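Local coordinates for protein 5-Carboxyvanillate Decarboxylase (Novosphingobium aromaticivorans, PDB 4QRN) that probably removes a carboxyl group from 5-carboxyvanillate as a metal-dependent decarboxylase of the amidohydrolase superfamily, here holding manganese and a nitro analogue of its substrate, at residues Phe251-Leu257 with Tyr301-Val306; Arg186-Glu190 with His241-Leu245; Ile50-Leu54 with Trp70-Gln75; Glu328-Tyr333 with Lys361-Ala367. All blocks are in the same frame, centred on the assembly; numbering follows the deposited sequence.

Interaction 1: residues Phe251-Leu257 with Tyr301-Val306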
# COMPACT_ATOMS: atom_id res chain seq x y z
N PHE A 251 -4.85 15.85 13.70
CA PHE A 251 -6.16 15.76 14.35
C PHE A 251 -6.11 16.06 15.84
O PHE A 251 -7.17 16.20 16.46
CB PHE A 251 -6.78 14.40 14.11
CG PHE A 251 -7.02 14.09 12.66
CD1 PHE A 251 -7.75 14.97 11.86
CD2 PHE A 251 -6.50 12.95 12.09
CE1 PHE A 251 -8.00 14.67 10.51
CE2 PHE A 251 -6.75 12.65 10.74
CZ PHE A 251 -7.49 13.52 9.95
N ASP A 252 -4.91 16.16 16.41
CA ASP A 252 -4.80 16.74 17.74
C ASP A 252 -4.84 18.27 17.65
O ASP A 252 -5.41 18.94 18.50
CB ASP A 252 -3.49 16.28 18.42
CG ASP A 252 -3.50 14.80 18.79
OD1 ASP A 252 -4.59 14.17 18.74
OD2 ASP A 252 -2.42 14.28 19.16
N LYS A 253 -4.23 18.81 16.61
CA LYS A 253 -4.24 20.24 16.38
C LYS A 253 -5.65 20.71 16.01
O LYS A 253 -6.09 21.77 16.46
CB LYS A 253 -3.22 20.60 15.30
CG LYS A 253 -3.00 22.08 15.13
CD LYS A 253 -1.80 22.34 14.24
CE LYS A 253 -1.51 23.84 14.17
NZ LYS A 253 -0.20 24.18 13.55
N TYR A 254 -6.34 19.91 15.19
CA TYR A 254 -7.65 20.26 14.65
C TYR A 254 -8.62 19.09 14.87
O TYR A 254 -8.90 18.33 13.95
CB TYR A 254 -7.53 20.57 13.15
CG TYR A 254 -6.62 21.74 12.88
CD1 TYR A 254 -6.95 23.01 13.36
CD2 TYR A 254 -5.42 21.59 12.19
CE1 TYR A 254 -6.13 24.09 13.14
CE2 TYR A 254 -4.59 22.68 11.97
CZ TYR A 254 -4.94 23.92 12.45
OH TYR A 254 -4.12 25.01 12.25
N PRO A 255 -9.14 18.95 16.10
CA PRO A 255 -9.94 17.76 16.40
C PRO A 255 -11.23 17.65 15.60
O PRO A 255 -11.74 16.54 15.46
CB PRO A 255 -10.25 17.92 17.91
CG PRO A 255 -9.21 18.83 18.40
CD PRO A 255 -8.83 19.74 17.30
N SER A 256 -11.76 18.76 15.09
CA SER A 256 -12.98 18.68 14.29
C SER A 256 -12.73 18.26 12.84
O SER A 256 -13.67 17.90 12.14
CB SER A 256 -13.73 20.00 14.29
OG SER A 256 -13.07 21.00 13.54
N LEU A 257 -11.48 18.34 12.39
CA LEU A 257 -11.20 18.14 10.96
C LEU A 257 -11.52 16.74 10.48
O LEU A 257 -11.10 15.76 11.11
CB LEU A 257 -9.73 18.45 10.72
CG LEU A 257 -9.22 18.28 9.29
CD1 LEU A 257 -9.81 19.34 8.38
CD2 LEU A 257 -7.70 18.33 9.29
N TYR A 301 -7.97 7.69 15.34
CA TYR A 301 -8.17 8.74 14.34
C TYR A 301 -9.00 8.24 13.17
O TYR A 301 -9.77 9.01 12.61
CB TYR A 301 -6.83 9.31 13.82
CG TYR A 301 -6.05 10.01 14.91
CD1 TYR A 301 -6.57 11.14 15.56
CD2 TYR A 301 -4.82 9.52 15.33
CE1 TYR A 301 -5.86 11.76 16.57
CE2 TYR A 301 -4.12 10.12 16.34
CZ TYR A 301 -4.64 11.24 16.96
OH TYR A 301 -3.91 11.79 17.99
N LEU A 302 -8.83 6.98 12.77
CA LEU A 302 -9.69 6.48 11.69
C LEU A 302 -11.15 6.53 12.08
O LEU A 302 -12.00 6.82 11.25
CB LEU A 302 -9.33 5.06 11.28
CG LEU A 302 -7.98 4.87 10.61
CD1 LEU A 302 -7.89 3.43 10.17
CD2 LEU A 302 -7.79 5.80 9.43
N LYS A 303 -11.45 6.27 13.34
CA LYS A 303 -12.83 6.22 13.78
C LYS A 303 -13.43 7.59 14.06
O LYS A 303 -14.65 7.71 14.10
CB LYS A 303 -12.95 5.32 15.00
CG LYS A 303 -12.71 3.84 14.68
CD LYS A 303 -12.84 2.99 15.92
CE LYS A 303 -12.83 1.51 15.60
NZ LYS A 303 -13.07 0.70 16.83
N SER A 304 -12.61 8.62 14.25
CA SER A 304 -13.14 9.96 14.58
C SER A 304 -12.88 11.04 13.55
O SER A 304 -13.61 12.04 13.55
CB SER A 304 -12.59 10.43 15.91
OG SER A 304 -11.20 10.50 15.90
N ASN A 305 -11.87 10.88 12.70
CA ASN A 305 -11.44 11.97 11.82
C ASN A 305 -11.22 11.59 10.37
O ASN A 305 -11.03 12.49 9.56
CB ASN A 305 -10.15 12.61 12.33
CG ASN A 305 -10.33 13.28 13.66
OD1 ASN A 305 -10.10 12.68 14.73
ND2 ASN A 305 -10.75 14.53 13.63
N VAL A 306 -11.25 10.31 10.02
CA VAL A 306 -11.05 9.89 8.63
C VAL A 306 -12.32 9.25 8.10
O VAL A 306 -13.04 8.58 8.83
CB VAL A 306 -9.85 8.92 8.53
CG1 VAL A 306 -9.63 8.46 7.08
CG2 VAL A 306 -8.59 9.61 9.08
O HOH W 1 -14.00 14.86 15.14

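Interaction 2: residues Arg186-Glu190 with His241-Leu245. With ACT (acetate ion), chain L.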
# COMPACT_ATOMS: atom_id res chain seq x y z
N ARG A 186 5.80 18.53 -2.14
CA ARG A 186 5.62 18.94 -0.74
C ARG A 186 4.29 18.43 -0.23
O ARG A 186 3.28 18.43 -0.95
CB ARG A 186 5.66 20.47 -0.60
CG ARG A 186 6.95 21.07 -1.10
CD ARG A 186 6.90 22.58 -0.99
NE ARG A 186 6.97 22.98 0.40
CZ ARG A 186 6.97 24.24 0.80
NH1 ARG A 186 6.84 25.21 -0.09
NH2 ARG A 186 7.08 24.53 2.09
N TYR A 187 4.27 18.06 1.05
CA TYR A 187 3.12 17.43 1.71
C TYR A 187 2.52 18.34 2.75
O TYR A 187 3.18 19.22 3.31
CB TYR A 187 3.56 16.06 2.30
CG TYR A 187 3.94 15.09 1.19
CD1 TYR A 187 5.22 15.08 0.63
CD2 TYR A 187 2.97 14.28 0.61
CE1 TYR A 187 5.52 14.27 -0.46
CE2 TYR A 187 3.25 13.46 -0.48
CZ TYR A 187 4.54 13.46 -1.02
OH TYR A 187 4.85 12.70 -2.11
N LEU A 188 1.24 18.10 3.03
CA LEU A 188 0.43 19.04 3.81
C LEU A 188 0.78 19.04 5.29
O LEU A 188 0.27 19.90 6.01
CB LEU A 188 -1.05 18.72 3.62
CG LEU A 188 -1.62 19.01 2.23
CD1 LEU A 188 -2.95 18.32 2.11
CD2 LEU A 188 -1.74 20.53 1.93
N ASP A 189 1.62 18.12 5.75
CA ASP A 189 2.09 18.16 7.13
C ASP A 189 3.10 19.27 7.39
O ASP A 189 3.40 19.55 8.53
CB ASP A 189 2.72 16.82 7.50
CG ASP A 189 3.87 16.45 6.58
OD1 ASP A 189 3.58 16.02 5.44
OD2 ASP A 189 5.04 16.61 6.99
N GLU A 190 3.63 19.90 6.34
CA GLU A 190 4.55 21.02 6.57
C GLU A 190 3.78 22.20 7.15
O GLU A 190 2.65 22.47 6.73
CB GLU A 190 5.19 21.49 5.28
CG GLU A 190 6.22 20.58 4.69
CD GLU A 190 7.02 21.33 3.65
OE1 GLU A 190 7.54 22.42 3.95
OE2 GLU A 190 7.09 20.85 2.51
N HIS A 241 0.45 10.15 2.27
CA HIS A 241 0.08 11.52 2.62
C HIS A 241 -0.85 11.55 3.83
O HIS A 241 -0.64 12.33 4.77
CB HIS A 241 -0.55 12.19 1.41
CG HIS A 241 -0.50 13.69 1.45
ND1 HIS A 241 -0.64 14.42 0.29
CD2 HIS A 241 -0.24 14.58 2.44
CE1 HIS A 241 -0.50 15.70 0.59
NE2 HIS A 241 -0.24 15.84 1.87
N LEU A 242 -1.88 10.72 3.82
CA LEU A 242 -2.78 10.66 4.95
C LEU A 242 -2.03 10.20 6.20
O LEU A 242 -2.20 10.76 7.30
CB LEU A 242 -3.96 9.76 4.66
CG LEU A 242 -4.94 9.56 5.83
CD1 LEU A 242 -5.48 10.89 6.38
CD2 LEU A 242 -6.06 8.65 5.39
N LEU A 243 -1.17 9.18 6.06
CA LEU A 243 -0.44 8.69 7.22
C LEU A 243 0.47 9.76 7.81
O LEU A 243 0.56 9.91 9.03
CB LEU A 243 0.35 7.44 6.84
CG LEU A 243 1.09 6.74 7.98
CD1 LEU A 243 0.17 6.35 9.13
CD2 LEU A 243 1.82 5.50 7.44
N ARG A 244 1.16 10.54 6.97
CA ARG A 244 2.02 11.66 7.38
C ARG A 244 1.23 12.68 8.19
O ARG A 244 1.70 13.22 9.18
CB ARG A 244 2.61 12.39 6.15
CG ARG A 244 3.83 11.68 5.56
CD ARG A 244 4.49 12.37 4.36
NE ARG A 244 4.97 13.72 4.67
CZ ARG A 244 6.10 14.26 4.21
NH1 ARG A 244 6.38 15.51 4.52
NH2 ARG A 244 6.95 13.57 3.45
N LEU A 245 0.02 12.97 7.72
CA LEU A 245 -0.82 13.92 8.43
C LEU A 245 -1.28 13.38 9.78
O LEU A 245 -1.27 14.10 10.78
CB LEU A 245 -2.01 14.30 7.57
CG LEU A 245 -1.69 15.32 6.49
CD1 LEU A 245 -2.79 15.36 5.43
CD2 LEU A 245 -1.51 16.72 7.12
C ACT L . 6.00 25.08 -3.56
O ACT L . 5.72 25.27 -2.35
OXT ACT L . 7.10 24.52 -3.81
CH3 ACT L . 5.07 25.50 -4.66

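Interaction 3: residues Ile50-Leu54 with Trp70-Gln75. With 1DF (4-hydroxy-3-methoxy-5-nitrobenzoic acid), chain F.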
# COMPACT_ATOMS: atom_id res chain seq x y z
N ILE A 50 -6.02 21.29 -19.12
CA ILE A 50 -5.35 20.22 -19.86
C ILE A 50 -4.34 20.82 -20.86
O ILE A 50 -3.25 20.27 -21.04
CB ILE A 50 -6.35 19.26 -20.57
CG1 ILE A 50 -7.39 18.68 -19.57
CG2 ILE A 50 -5.61 18.12 -21.28
CD1 ILE A 50 -6.79 18.01 -18.34
N ASP A 51 -4.69 21.94 -21.50
CA ASP A 51 -3.75 22.58 -22.41
C ASP A 51 -2.49 23.05 -21.68
O ASP A 51 -1.40 23.00 -22.25
CB ASP A 51 -4.41 23.77 -23.10
CG ASP A 51 -5.41 23.36 -24.15
OD1 ASP A 51 -5.45 22.18 -24.53
OD2 ASP A 51 -6.16 24.26 -24.59
N VAL A 52 -2.60 23.49 -20.42
CA VAL A 52 -1.40 23.82 -19.66
C VAL A 52 -0.56 22.57 -19.42
O VAL A 52 0.68 22.63 -19.56
CB VAL A 52 -1.72 24.49 -18.30
CG1 VAL A 52 -0.44 24.65 -17.46
CG2 VAL A 52 -2.40 25.84 -18.54
N TYR A 53 -1.18 21.44 -19.11
CA TYR A 53 -0.39 20.22 -18.96
C TYR A 53 0.37 19.91 -20.24
O TYR A 53 1.55 19.55 -20.21
CB TYR A 53 -1.28 19.04 -18.62
CG TYR A 53 -2.09 19.13 -17.33
CD1 TYR A 53 -1.77 20.04 -16.31
CD2 TYR A 53 -3.18 18.30 -17.16
CE1 TYR A 53 -2.52 20.09 -15.14
CE2 TYR A 53 -3.93 18.33 -16.00
CZ TYR A 53 -3.60 19.22 -15.00
OH TYR A 53 -4.37 19.22 -13.86
N LEU A 54 -0.30 20.03 -21.38
CA LEU A 54 0.38 19.76 -22.65
C LEU A 54 1.54 20.74 -22.88
O LEU A 54 2.60 20.35 -23.37
CB LEU A 54 -0.62 19.82 -23.81
CG LEU A 54 -1.59 18.63 -23.87
CD1 LEU A 54 -2.71 18.89 -24.89
CD2 LEU A 54 -0.89 17.31 -24.19
N TRP A 70 -0.90 12.54 -17.94
CA TRP A 70 -1.58 13.44 -18.87
C TRP A 70 -1.04 13.32 -20.29
O TRP A 70 -1.77 13.57 -21.22
CB TRP A 70 -1.63 14.88 -18.31
CG TRP A 70 -2.72 14.89 -17.27
CD1 TRP A 70 -2.59 14.89 -15.91
CD2 TRP A 70 -4.10 14.72 -17.54
NE1 TRP A 70 -3.82 14.75 -15.31
CE2 TRP A 70 -4.76 14.64 -16.29
CE3 TRP A 70 -4.85 14.62 -18.72
CZ2 TRP A 70 -6.12 14.44 -16.19
CZ3 TRP A 70 -6.22 14.45 -18.60
CH2 TRP A 70 -6.83 14.37 -17.35
N GLY A 71 0.21 12.89 -20.47
CA GLY A 71 0.63 12.48 -21.80
C GLY A 71 -0.29 11.37 -22.30
O GLY A 71 -0.71 11.33 -23.47
N PHE A 72 -0.66 10.46 -21.41
CA PHE A 72 -1.58 9.38 -21.76
C PHE A 72 -3.00 9.89 -22.04
O PHE A 72 -3.51 9.73 -23.14
CB PHE A 72 -1.60 8.28 -20.68
CG PHE A 72 -2.56 7.15 -20.97
CD1 PHE A 72 -2.27 6.23 -21.98
CD2 PHE A 72 -3.75 7.01 -20.26
CE1 PHE A 72 -3.15 5.18 -22.25
CE2 PHE A 72 -4.63 5.97 -20.53
CZ PHE A 72 -4.33 5.06 -21.53
N TYR A 73 -3.64 10.53 -21.07
CA TYR A 73 -5.04 10.87 -21.30
C TYR A 73 -5.23 11.91 -22.38
O TYR A 73 -6.22 11.86 -23.11
CB TYR A 73 -5.78 11.28 -20.00
CG TYR A 73 -6.02 10.07 -19.13
CD1 TYR A 73 -6.86 9.04 -19.57
CD2 TYR A 73 -5.39 9.93 -17.91
CE1 TYR A 73 -7.02 7.90 -18.82
CE2 TYR A 73 -5.56 8.78 -17.16
CZ TYR A 73 -6.36 7.78 -17.61
OH TYR A 73 -6.51 6.63 -16.89
N ALA A 74 -4.31 12.85 -22.51
CA ALA A 74 -4.52 13.91 -23.47
C ALA A 74 -4.12 13.51 -24.89
O ALA A 74 -4.56 14.16 -25.84
CB ALA A 74 -3.76 15.16 -23.04
N GLN A 75 -3.33 12.45 -25.06
CA GLN A 75 -2.81 12.08 -26.39
C GLN A 75 -2.97 10.61 -26.81
O GLN A 75 -2.79 10.29 -27.98
CB GLN A 75 -1.33 12.45 -26.49
CG GLN A 75 -1.05 13.90 -26.11
CD GLN A 75 0.42 14.24 -26.19
OE1 GLN A 75 0.80 15.20 -26.85
NE2 GLN A 75 1.25 13.47 -25.50
C1 1DF F . -7.37 7.56 -12.80
CO1 1DF F . -8.04 7.07 -11.71
CO2 1DF F . -7.12 8.95 -12.89
CM1 1DF F . -8.53 8.05 -10.78
CM2 1DF F . -7.74 9.85 -12.05
OM 1DF F . -7.57 11.20 -12.13
CZ 1DF F . -8.57 9.42 -11.03
CC 1DF F . -6.82 6.67 -13.85
CV 1DF F . -6.53 11.68 -12.97
O1 1DF F . -7.44 5.54 -14.07
O2 1DF F . -5.83 7.03 -14.48
O3 1DF F . -9.30 10.24 -10.32
N 1DF F . -8.79 7.51 -9.40
O11 1DF F . -9.08 8.22 -8.48
O22 1DF F . -8.54 6.29 -9.21

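Interaction 4: residues Glu328-Tyr333 with Lys361-Ala367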
# COMPACT_ATOMS: atom_id res chain seq x y z
N GLU A 328 -19.60 1.48 10.01
CA GLU A 328 -20.41 1.57 8.80
C GLU A 328 -20.89 2.98 8.49
O GLU A 328 -21.29 3.24 7.36
CB GLU A 328 -21.58 0.62 8.85
CG GLU A 328 -22.60 1.00 9.87
CD GLU A 328 -23.85 0.14 9.80
OE1 GLU A 328 -23.80 -0.95 9.19
OE2 GLU A 328 -24.89 0.55 10.35
N ASP A 329 -20.83 3.90 9.45
CA ASP A 329 -21.20 5.28 9.19
C ASP A 329 -20.11 6.06 8.47
O ASP A 329 -20.35 7.21 8.11
CB ASP A 329 -21.48 6.05 10.50
CG ASP A 329 -22.71 5.60 11.23
OD1 ASP A 329 -23.47 4.76 10.72
OD2 ASP A 329 -22.92 6.15 12.34
N ARG A 330 -18.93 5.46 8.28
CA ARG A 330 -17.76 6.21 7.83
C ARG A 330 -17.25 5.75 6.47
O ARG A 330 -16.16 6.14 6.06
CB ARG A 330 -16.65 6.16 8.89
CG ARG A 330 -17.11 6.71 10.23
CD ARG A 330 -15.94 6.89 11.19
NE ARG A 330 -15.08 8.02 10.85
CZ ARG A 330 -15.34 9.29 11.14
NH1 ARG A 330 -16.45 9.62 11.80
NH2 ARG A 330 -14.49 10.24 10.79
N VAL A 331 -18.06 4.95 5.76
CA VAL A 331 -17.70 4.39 4.46
C VAL A 331 -18.81 4.73 3.47
O VAL A 331 -19.99 4.42 3.72
CB VAL A 331 -17.49 2.86 4.55
CG1 VAL A 331 -17.14 2.28 3.19
CG2 VAL A 331 -16.44 2.54 5.61
N MET A 332 -18.44 5.34 2.35
CA MET A 332 -19.38 5.88 1.36
C MET A 332 -19.11 5.31 -0.02
O MET A 332 -17.96 5.04 -0.39
CB MET A 332 -19.19 7.42 1.29
CG MET A 332 -19.67 8.12 2.54
SD MET A 332 -19.24 9.87 2.58
CE MET A 332 -17.49 9.78 3.01
N TYR A 333 -20.17 5.23 -0.80
CA TYR A 333 -20.08 4.87 -2.20
C TYR A 333 -19.46 5.99 -3.03
O TYR A 333 -19.78 7.17 -2.85
CB TYR A 333 -21.49 4.57 -2.73
CG TYR A 333 -21.52 4.33 -4.23
CD1 TYR A 333 -20.97 3.17 -4.78
CD2 TYR A 333 -22.03 5.28 -5.10
CE1 TYR A 333 -20.94 2.98 -6.15
CE2 TYR A 333 -22.00 5.10 -6.46
CZ TYR A 333 -21.44 3.95 -6.99
OH TYR A 333 -21.43 3.82 -8.37
N LYS A 361 -27.00 3.71 4.23
CA LYS A 361 -25.90 4.55 4.73
C LYS A 361 -24.79 4.65 3.68
O LYS A 361 -24.29 5.74 3.39
CB LYS A 361 -25.33 3.97 6.02
CG LYS A 361 -26.27 4.08 7.21
CD LYS A 361 -25.60 3.48 8.45
CE LYS A 361 -26.47 3.59 9.68
NZ LYS A 361 -25.70 3.16 10.90
N PHE A 362 -24.38 3.49 3.15
CA PHE A 362 -23.29 3.41 2.18
C PHE A 362 -23.57 4.25 0.94
O PHE A 362 -22.72 5.02 0.49
CB PHE A 362 -23.09 1.93 1.84
CG PHE A 362 -22.09 1.68 0.73
CD1 PHE A 362 -20.73 1.90 0.93
CD2 PHE A 362 -22.50 1.21 -0.51
CE1 PHE A 362 -19.81 1.67 -0.10
CE2 PHE A 362 -21.58 0.98 -1.53
CZ PHE A 362 -20.25 1.20 -1.31
N PHE A 363 -24.77 4.13 0.36
CA PHE A 363 -25.07 4.83 -0.88
C PHE A 363 -25.47 6.28 -0.72
O PHE A 363 -25.27 7.08 -1.63
CB PHE A 363 -26.20 4.12 -1.64
CG PHE A 363 -25.72 3.04 -2.59
CD1 PHE A 363 -25.08 3.37 -3.77
CD2 PHE A 363 -26.00 1.69 -2.34
CE1 PHE A 363 -24.73 2.40 -4.71
CE2 PHE A 363 -25.62 0.70 -3.26
CZ PHE A 363 -25.01 1.07 -4.44
N GLN A 364 -26.13 6.60 0.40
CA GLN A 364 -26.83 7.89 0.53
C GLN A 364 -26.53 8.63 1.81
O GLN A 364 -26.06 9.76 1.77
CB GLN A 364 -28.34 7.68 0.43
CG GLN A 364 -29.11 8.99 0.58
CD GLN A 364 -30.60 8.78 0.72
OE1 GLN A 364 -31.17 7.79 0.24
NE2 GLN A 364 -31.24 9.67 1.45
N THR A 365 -26.89 8.07 2.97
CA THR A 365 -27.00 8.95 4.13
C THR A 365 -25.67 9.28 4.78
O THR A 365 -25.57 10.33 5.43
CB THR A 365 -28.02 8.43 5.16
OG1 THR A 365 -27.62 7.16 5.64
CG2 THR A 365 -29.41 8.32 4.53
N ASN A 366 -24.64 8.45 4.61
CA ASN A 366 -23.33 8.87 5.09
C ASN A 366 -22.87 10.12 4.34
O ASN A 366 -22.46 11.09 4.96
CB ASN A 366 -22.32 7.75 4.95
CG ASN A 366 -22.56 6.59 5.92
OD1 ASN A 366 -23.30 6.71 6.91
ND2 ASN A 366 -21.90 5.47 5.65
N ALA A 367 -22.98 10.11 3.01
CA ALA A 367 -22.59 11.28 2.24
C ALA A 367 -23.43 12.49 2.64
O ALA A 367 -22.91 13.60 2.75
CB ALA A 367 -22.75 10.99 0.75

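Interaction 1: residues Phe251-Leu257 with Tyr301-Val306
N305 lies flat on the ring of F251 and also reaches past it to the turn beyond. Its CB sits over the middle of the phenyl face, 3.3 Å from the F251 ring centroid, a CH-pi contact, and the amide plane follows the ring at 17°. N305 ND2 spends both hydrogens on backbone carbonyls: one bond, almost straight, runs to L257 O (2.8 Å), the other, more bent at 149°, to P255 O (2.9 Å). Both acceptors lie in the amide plane of N305, although P255 O is met from above its own carbonyl plane. Farther along the ring of F251, CE2 touches V306 CG2 at 3.9 Å, while F251 CB packs on CD1 of Y301 at 3.6 Å. Y301 OH donates to D252 OD1 over 2.6 Å, from the syn side but 35° out of the carboxylate plane; backbone N atoms of K296 and K295 bond to Y301 OH and D252 OD2. A water links P255 O to S304 O. Behind these groups, a type I turn closed by L257 N to Y254 O presents the two carbonyls, and I246 of helix 233-248 backs F251 and Y301. The two bonds from one amide group fix the rotation of the N305 side chain and satisfy turn carbonyls just ahead of strand 259-261, so the two helix ends are joined by directional bonds as well as apolar packing.

Interaction 2: residues Arg186-Glu190 with His241-Leu245
Two nitrogens of R244 grip the carboxylate of D189 side-on in a salt bridge, R244 NE lying 2.8 Å from D189 OD1 and R244 NH1 3.0 Å from D189 OD2. NH1 also bonds to D189 OD1, and the two flat groups are turned 54° apart. This holds for the conformers described, since each of the two side chains has a second one. A bend at chi3 brings the R244 guanidinium back over Y187, whose CB rests on one of its faces. A second polar link is nearly straight at 169°: L188 N donates to H241 NE2 over 2.9 Å, so NE2 serves as acceptor here and is probably unprotonated, while ND1 pairs with S181 OG. Among the aromatic contacts, Y187 and H241 form a T-shaped pair, with CD2 of the tyrosine centred over the imidazole and the planes at 79°. Apolar packing is lighter, L245 CD2 approaching L188 CB at 4.1 Å beneath the type I turn of Y187-E190. The contact thus lays the loop between strand 177-179 and helix 194-203 along helix 233-248, where Y187 OH reaches E237, R244 NH2 bridges to E224 of the second subunit, and L245 packs onto I259 of strand 259-261.

Interaction 3: residues Ile50-Leu54 with Trp70-Gln75
Segments 50-54 and 70-75 are helical and pass at 10.2 Å between their axes, running 122° apart, with Y53 facing W70 and I50 facing A74. W70 carries most of the meeting: its indole takes two side chains of the other helix on one and the same face. Over the five-membered ring comes the CD2-CE2 side of Y53, with Y53 CD2 only 3.4 Å from W70 CG; the ring planes are inclined at 42°, an oblique pairing rather than a stack. Over the six-membered ring lies the methyl end of I50, in the conformer described (one of two), I50 CD1 standing 3.8 Å from the centroid of that W70 ring in a CH-pi contact. Its other branch, I50 CG2, drops onto A74 CB at 3.9 Å. L54 extends the apolar seam, L54 CD2 touching A74 CB at 3.8 Å and brushing the amide end of Q75. Polar ends turn elsewhere: W70 NE1 donates to the carbonyl of S113, and Y53 OH pairs with that of G115, which ties both rings to the loop after strand 106-111. On the same helix, Y73 leads away into the ligand pocket, where Y73 OH donates to carboxylate oxygen O2 of 4-hydroxy-3-methoxy-5-nitrobenzoic acid (2.5 Å) and is also hydrogen-bonded to R80; R80 of the same chain and R274 of the second subunit bond to the ligand too. The interface itself is therefore held by dispersion and CH-pi contacts, while the polar ends of Y53 and W70 are bonded to the neighbouring loop and Y73 serves the ligand.

Interaction 4: residues Glu328-Tyr333 with Lys361-Ala367
This is a strand-to-helix contact in the amidohydrolase barrel: strand 331-332, the last barrel strand, lies against helix 356-370 near the C terminus. N366 stitches the strand's entry to the helix. N366 ND2 donates to E328 O, in the carbonyl plane on a lone pair, and to V331 O, which it meets from above the carbonyl plane, each at 2.9 Å. The amide thereby spans the residues leading into the strand, from E328 to V331, and its CB packs against M332 CG. Farther along, Y333 N bonds to F362 O at 2.9 Å. That carbonyl lies in the wider pi-type turn of the helix, K361-T365.

Beside this backbone link gathers an aromatic cluster. Y333 turns its CG opposite its own backbone N (chi1 174°), placing its ring beneath F363, whose CE1 sits over the centre of one face, the planes 43° apart. Y333 CB stands over the F362 ring as a CH-pi contact, 4.0 Å from its centroid. Y333 also touches A39 of strand 38-44, and its backbone pairs with T40, where the barrel's last strand meets its first, on the approach to metal ligand D336. At the opposite end the fully extended K361 side chain brings its ammonium between two acids, and E328 has a second partner in T358. K361 NZ lies 2.8 Å from D329 OD1 on its syn lone pair, and 2.8 Å from E328 OE2 on the anti side.

In the fold
From the N terminus, interaction 3 comes first, closing the short connection between helices 47-59 and 64-75 beside the inhibitor pocket. Interaction 2 then brings the loop after strand 177-179 to helix 233-248, enclosing strand 207-209. Interaction 1 follows directly, since helix 250-253 succeeds that helix, and spans strand 259-261 to reach the start of strand 306-309. Interaction 4 closes the last loop, from strand 331-332 to helix 356-370. The four are in series, none nested or crossed. Interactions 1 and 2 touch through V306 and L242, and V306 O meets R330 NE of interaction 4; interaction 3 stands apart, across the chain's centre from interactions 1 and 4.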